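TRAP dicarboxylate transporter-DctP subunit (Desulfovibrio salexigens, PDB 4N6D) probably binds a small organic acid in the periplasm and delivers it to a TRAP-type membrane transporter, as other DctP-family solute-binding proteins do. Local coordinates at residues Pro149-Lys155 against Lys204-Phe210; Ser106-Leu112 against Leu307-Trp311. Residue numbers count along the deposited sequence, not the author numbering.

Interaction 1: Pro149-Lys155 against Lys204-Phe210; sequences PSNIMTK and KGLFSSF
Build antiparallel strands 151-154 and 205-208 (159°, axes 4.6 Å apart), with I152, T154 and F207 on one face, N151, M153, L206 and S208 on the other. At the P149 end a water donates to P149 O (2.8 Å) and accepts from F210 N (2.9 Å). N151 and S208 form a hydrogen-bonded pair (N151 N-S208 O 2.8 Å, S208 N-N151 O 3.1 Å); N151 ND2 lies over one face of the F210 ring and N151 OD1 accepts from N229 N. I152 (mt) and F207 form a non-hydrogen-bonded pair, I152 CG1 3.8 Å from the F207 ring centroid (CH-pi). M153 and L206 hydrogen-bond (M153 N-L206 O 2.9 Å, L206 N-M153 O 2.8 Å); M153 (mtm) makes a Met-aromatic contact, SD 5.2 Å from the F210 ring centroid. T154/G205 is non-hydrogen-bonded; a CB on G205 would clash with M153 O and T154 CG2. K155 N-K204 O (3.0 Å) closes the pairing. Strand 224-226 flanks 151-154 on its other side, leaving 205-208 outermost in this chain's four-stranded sheet of the periplasmic binding protein fold.

Interaction 2: Ser106-Leu112 against Leu307-Trp311; sequences SVFELPL and LIEDW
L110 is the apolar centre, its CB pointing at helix 294-317 from the loop after the end of a 3-10 segment (106-109 here, begun earlier in the chain). E109 N to S106 O (2.9 Å) and L110 N to V107 O (3.1 Å) hold that end; the facing 307-311 is regular helix. L110 is mt: its CB lies 3.6 Å from I308 CD1, its CD1 3.6 Å from W311 CG, and its CD2 3.7 Å from L307 O. I308, with both chi angles m, brings CD1 to 4.1 Å from P111 CD and 4.0 Å from L112 CD2, so one methyl group touches three consecutive residues. Further out, W311 (chi1 t, chi2 87°) lays its indole against V107: V107 CG2 sits 3.9 Å from the W311 six-membered ring centroid, a CH-pi contact, and V107 CB is 3.4 Å from W311 CZ2. Helix 322-337 adds V325 and L326 beside V107. At the polar edge W311 NE1 donates to S106 OG (3.0 Å), and that hydroxyl donates in turn to F102 O. The packing is mainly hydrophobic, and this one bond gives the indole N-H an acceptor at its rim, consistent with the ring's orientation.

Overall arrangement
From the N terminus the chain first reaches 106-112, between strand 90-94 and helix 117-131, and the loop opened there stays open for 194 residues. Inside it the chain runs through strand 139-146 to 149-155, then by way of helices 173-181 and 194-200 to 204-210, where interaction 1 closes the inner loop. Only much later, on helix 294-317, does interaction 2 close the outer one, so the two nest without crossing. Their centres lie about 20 Å apart, nearest atoms about 8 Å. Helix 173-181 packs against both: L175 and L179 meet F207, while I174, K177 and I178 meet L307. Interaction 1 joins neighbouring strands; interaction 2 ties a late helix to an early loop.

Interaction 1: Pro149-Lys155 against Lys204-Phe210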
# COMPACT_ATOMS: atom_id res chain seq x y z
N PRO A 149 -2.40 3.50 5.52
CA PRO A 149 -3.45 4.28 4.88
C PRO A 149 -3.04 5.71 4.59
O PRO A 149 -2.18 6.28 5.27
CB PRO A 149 -4.59 4.27 5.92
CG PRO A 149 -4.35 3.02 6.68
CD PRO A 149 -2.86 2.92 6.79
N SER A 150 -3.67 6.28 3.57
CA SER A 150 -3.49 7.68 3.20
C SER A 150 -4.33 8.58 4.08
O SER A 150 -5.50 8.32 4.30
CB SER A 150 -3.92 7.85 1.76
OG SER A 150 -3.06 7.06 0.93
N ASN A 151 -3.70 9.66 4.52
CA ASN A 151 -4.26 10.62 5.45
C ASN A 151 -3.93 12.04 4.98
O ASN A 151 -3.10 12.24 4.09
CB ASN A 151 -3.68 10.37 6.83
CG ASN A 151 -4.18 9.07 7.44
OD1 ASN A 151 -5.37 8.91 7.67
ND2 ASN A 151 -3.26 8.15 7.73
N ILE A 152 -4.58 13.02 5.59
CA ILE A 152 -4.46 14.40 5.15
C ILE A 152 -3.59 15.16 6.14
O ILE A 152 -3.93 15.26 7.32
CB ILE A 152 -5.85 15.05 5.05
CG1 ILE A 152 -6.67 14.30 4.00
CG2 ILE A 152 -5.74 16.53 4.67
CD1 ILE A 152 -8.12 14.74 3.89
N MET A 153 -2.46 15.68 5.65
CA MET A 153 -1.49 16.37 6.47
C MET A 153 -1.40 17.81 5.96
O MET A 153 -1.11 18.04 4.78
CB MET A 153 -0.14 15.69 6.33
CG MET A 153 -0.11 14.27 6.90
SD MET A 153 1.30 13.33 6.29
CE MET A 153 0.64 12.80 4.71
N THR A 154 -1.64 18.77 6.84
CA THR A 154 -1.87 20.15 6.41
C THR A 154 -1.23 21.22 7.30
O THR A 154 -0.88 20.96 8.45
CB THR A 154 -3.39 20.46 6.36
OG1 THR A 154 -3.98 20.14 7.63
CG2 THR A 154 -4.08 19.67 5.26
N LYS A 155 -1.09 22.41 6.73
CA LYS A 155 -0.54 23.57 7.44
C LYS A 155 -1.49 24.11 8.47
O LYS A 155 -1.06 24.58 9.52
CB LYS A 155 -0.20 24.69 6.44
CG LYS A 155 0.83 24.30 5.41
CD LYS A 155 1.15 25.44 4.46
CE LYS A 155 1.58 26.69 5.19
NZ LYS A 155 1.85 27.78 4.19
N LYS A 204 -1.52 23.44 0.37
CA LYS A 204 -1.56 23.74 1.79
C LYS A 204 -1.56 22.43 2.59
O LYS A 204 -1.81 22.44 3.78
CB LYS A 204 -2.78 24.60 2.11
CG LYS A 204 -2.76 25.97 1.39
CD LYS A 204 -4.00 26.80 1.72
CE LYS A 204 -3.91 28.21 1.17
NZ LYS A 204 -3.80 28.25 -0.31
N GLY A 205 -1.27 21.33 1.91
CA GLY A 205 -1.08 20.05 2.57
C GLY A 205 -0.87 18.94 1.55
O GLY A 205 -0.75 19.20 0.35
N LEU A 206 -0.80 17.71 2.03
CA LEU A 206 -0.70 16.59 1.12
C LEU A 206 -1.48 15.39 1.62
O LEU A 206 -1.81 15.29 2.80
CB LEU A 206 0.76 16.22 0.84
CG LEU A 206 1.61 15.57 1.93
CD1 LEU A 206 2.89 15.05 1.31
CD2 LEU A 206 1.94 16.52 3.04
N PHE A 207 -1.77 14.49 0.69
CA PHE A 207 -2.57 13.30 0.96
C PHE A 207 -1.65 12.13 0.72
O PHE A 207 -1.29 11.80 -0.43
CB PHE A 207 -3.74 13.27 -0.02
CG PHE A 207 -5.00 12.62 0.51
CD1 PHE A 207 -4.98 11.73 1.58
CD2 PHE A 207 -6.20 12.88 -0.11
CE1 PHE A 207 -6.18 11.13 2.03
CE2 PHE A 207 -7.39 12.29 0.32
CZ PHE A 207 -7.38 11.42 1.40
N SER A 208 -1.19 11.53 1.81
CA SER A 208 -0.22 10.45 1.74
C SER A 208 -0.20 9.69 3.07
O SER A 208 -0.94 9.99 3.99
CB SER A 208 1.16 11.03 1.44
OG SER A 208 2.06 10.02 1.01
N SER A 209 0.65 8.69 3.18
CA SER A 209 0.77 8.03 4.47
C SER A 209 1.65 8.87 5.40
O SER A 209 2.48 9.67 4.97
CB SER A 209 1.26 6.59 4.35
OG SER A 209 2.46 6.50 3.64
N PHE A 210 1.45 8.68 6.69
CA PHE A 210 2.08 9.50 7.73
C PHE A 210 3.60 9.37 7.79
O PHE A 210 4.25 10.22 8.39
CB PHE A 210 1.52 9.16 9.12
CG PHE A 210 0.13 9.71 9.41
CD1 PHE A 210 -0.30 10.91 8.88
CD2 PHE A 210 -0.72 9.02 10.24
CE1 PHE A 210 -1.57 11.42 9.17
CE2 PHE A 210 -1.98 9.51 10.55
CZ PHE A 210 -2.41 10.71 10.02
O HOH W 1 -0.50 6.73 7.41

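Interaction 2: Ser106-Leu112 against Leu307-Trp311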
# COMPACT_ATOMS: atom_id res chain seq x y z
N SER A 106 -6.95 -5.16 -7.39
CA SER A 106 -7.11 -3.71 -7.35
C SER A 106 -8.23 -3.23 -6.40
O SER A 106 -8.34 -2.04 -6.11
CB SER A 106 -7.35 -3.16 -8.75
OG SER A 106 -8.53 -3.68 -9.33
N VAL A 107 -9.06 -4.16 -5.93
CA VAL A 107 -10.10 -3.79 -4.97
C VAL A 107 -9.43 -3.11 -3.79
O VAL A 107 -10.01 -2.19 -3.15
CB VAL A 107 -10.93 -5.02 -4.52
CG1 VAL A 107 -10.09 -5.97 -3.69
CG2 VAL A 107 -12.17 -4.58 -3.76
N PHE A 108 -8.19 -3.52 -3.49
CA PHE A 108 -7.50 -2.96 -2.33
C PHE A 108 -6.97 -1.54 -2.51
O PHE A 108 -6.38 -0.98 -1.59
CB PHE A 108 -6.37 -3.87 -1.83
CG PHE A 108 -6.83 -4.87 -0.83
CD1 PHE A 108 -6.83 -4.54 0.51
CD2 PHE A 108 -7.34 -6.09 -1.22
CE1 PHE A 108 -7.29 -5.43 1.45
CE2 PHE A 108 -7.81 -6.99 -0.25
CZ PHE A 108 -7.79 -6.63 1.08
N GLU A 109 -7.21 -0.95 -3.69
CA GLU A 109 -6.92 0.48 -3.91
C GLU A 109 -8.06 1.40 -3.43
O GLU A 109 -7.87 2.58 -3.29
CB GLU A 109 -6.68 0.73 -5.40
CG GLU A 109 -5.53 -0.08 -5.95
CD GLU A 109 -5.58 -0.25 -7.46
OE1 GLU A 109 -6.30 0.52 -8.13
OE2 GLU A 109 -4.90 -1.16 -7.97
N LEU A 110 -9.23 0.82 -3.18
CA LEU A 110 -10.43 1.59 -2.91
C LEU A 110 -10.48 1.99 -1.44
O LEU A 110 -9.85 1.37 -0.60
CB LEU A 110 -11.67 0.72 -3.20
CG LEU A 110 -11.80 0.29 -4.65
CD1 LEU A 110 -12.92 -0.75 -4.80
CD2 LEU A 110 -12.03 1.50 -5.54
N PRO A 111 -11.29 3.00 -1.13
CA PRO A 111 -11.54 3.36 0.27
C PRO A 111 -12.45 2.34 0.93
O PRO A 111 -13.68 2.40 0.75
CB PRO A 111 -12.20 4.73 0.17
CG PRO A 111 -12.81 4.76 -1.21
CD PRO A 111 -11.90 3.94 -2.08
N LEU A 112 -11.87 1.41 1.68
CA LEU A 112 -12.59 0.27 2.21
C LEU A 112 -12.50 0.19 3.71
O LEU A 112 -12.91 -0.80 4.30
CB LEU A 112 -12.11 -1.03 1.58
CG LEU A 112 -12.38 -1.15 0.07
CD1 LEU A 112 -11.98 -2.50 -0.43
CD2 LEU A 112 -13.85 -0.91 -0.27
N LEU A 307 -16.59 5.63 -6.62
CA LEU A 307 -15.30 5.01 -6.95
C LEU A 307 -15.44 3.49 -6.82
O LEU A 307 -14.86 2.75 -7.59
CB LEU A 307 -14.18 5.52 -6.03
CG LEU A 307 -13.92 7.02 -6.18
CD1 LEU A 307 -12.88 7.51 -5.17
CD2 LEU A 307 -13.46 7.34 -7.60
N ILE A 308 -16.24 3.05 -5.86
CA ILE A 308 -16.48 1.64 -5.65
C ILE A 308 -17.33 1.13 -6.80
O ILE A 308 -17.08 0.05 -7.37
CB ILE A 308 -17.24 1.38 -4.33
CG1 ILE A 308 -16.55 2.06 -3.15
CG2 ILE A 308 -17.41 -0.10 -4.12
CD1 ILE A 308 -15.18 1.67 -2.96
N GLU A 309 -18.34 1.91 -7.19
CA GLU A 309 -19.20 1.49 -8.29
C GLU A 309 -18.43 1.37 -9.61
O GLU A 309 -18.68 0.43 -10.37
CB GLU A 309 -20.39 2.44 -8.43
CG GLU A 309 -21.24 2.54 -7.16
CD GLU A 309 -21.87 1.22 -6.72
OE1 GLU A 309 -22.06 0.35 -7.57
OE2 GLU A 309 -22.17 1.07 -5.50
N ASP A 310 -17.49 2.29 -9.86
CA ASP A 310 -16.60 2.22 -11.02
C ASP A 310 -15.80 0.95 -10.98
O ASP A 310 -15.68 0.23 -11.98
CB ASP A 310 -15.67 3.43 -11.03
CG ASP A 310 -14.62 3.38 -12.12
OD1 ASP A 310 -14.97 3.28 -13.31
OD2 ASP A 310 -13.43 3.44 -11.76
N TRP A 311 -15.24 0.64 -9.82
CA TRP A 311 -14.42 -0.56 -9.71
C TRP A 311 -15.25 -1.81 -9.99
O TRP A 311 -14.81 -2.72 -10.70
CB TRP A 311 -13.73 -0.66 -8.33
CG TRP A 311 -12.97 -1.94 -8.22
CD1 TRP A 311 -11.68 -2.17 -8.62
CD2 TRP A 311 -13.46 -3.18 -7.73
NE1 TRP A 311 -11.35 -3.48 -8.40
CE2 TRP A 311 -12.42 -4.13 -7.85
CE3 TRP A 311 -14.68 -3.59 -7.18
CZ2 TRP A 311 -12.57 -5.45 -7.46
CZ3 TRP A 311 -14.82 -4.90 -6.79
CH2 TRP A 311 -13.78 -5.82 -6.93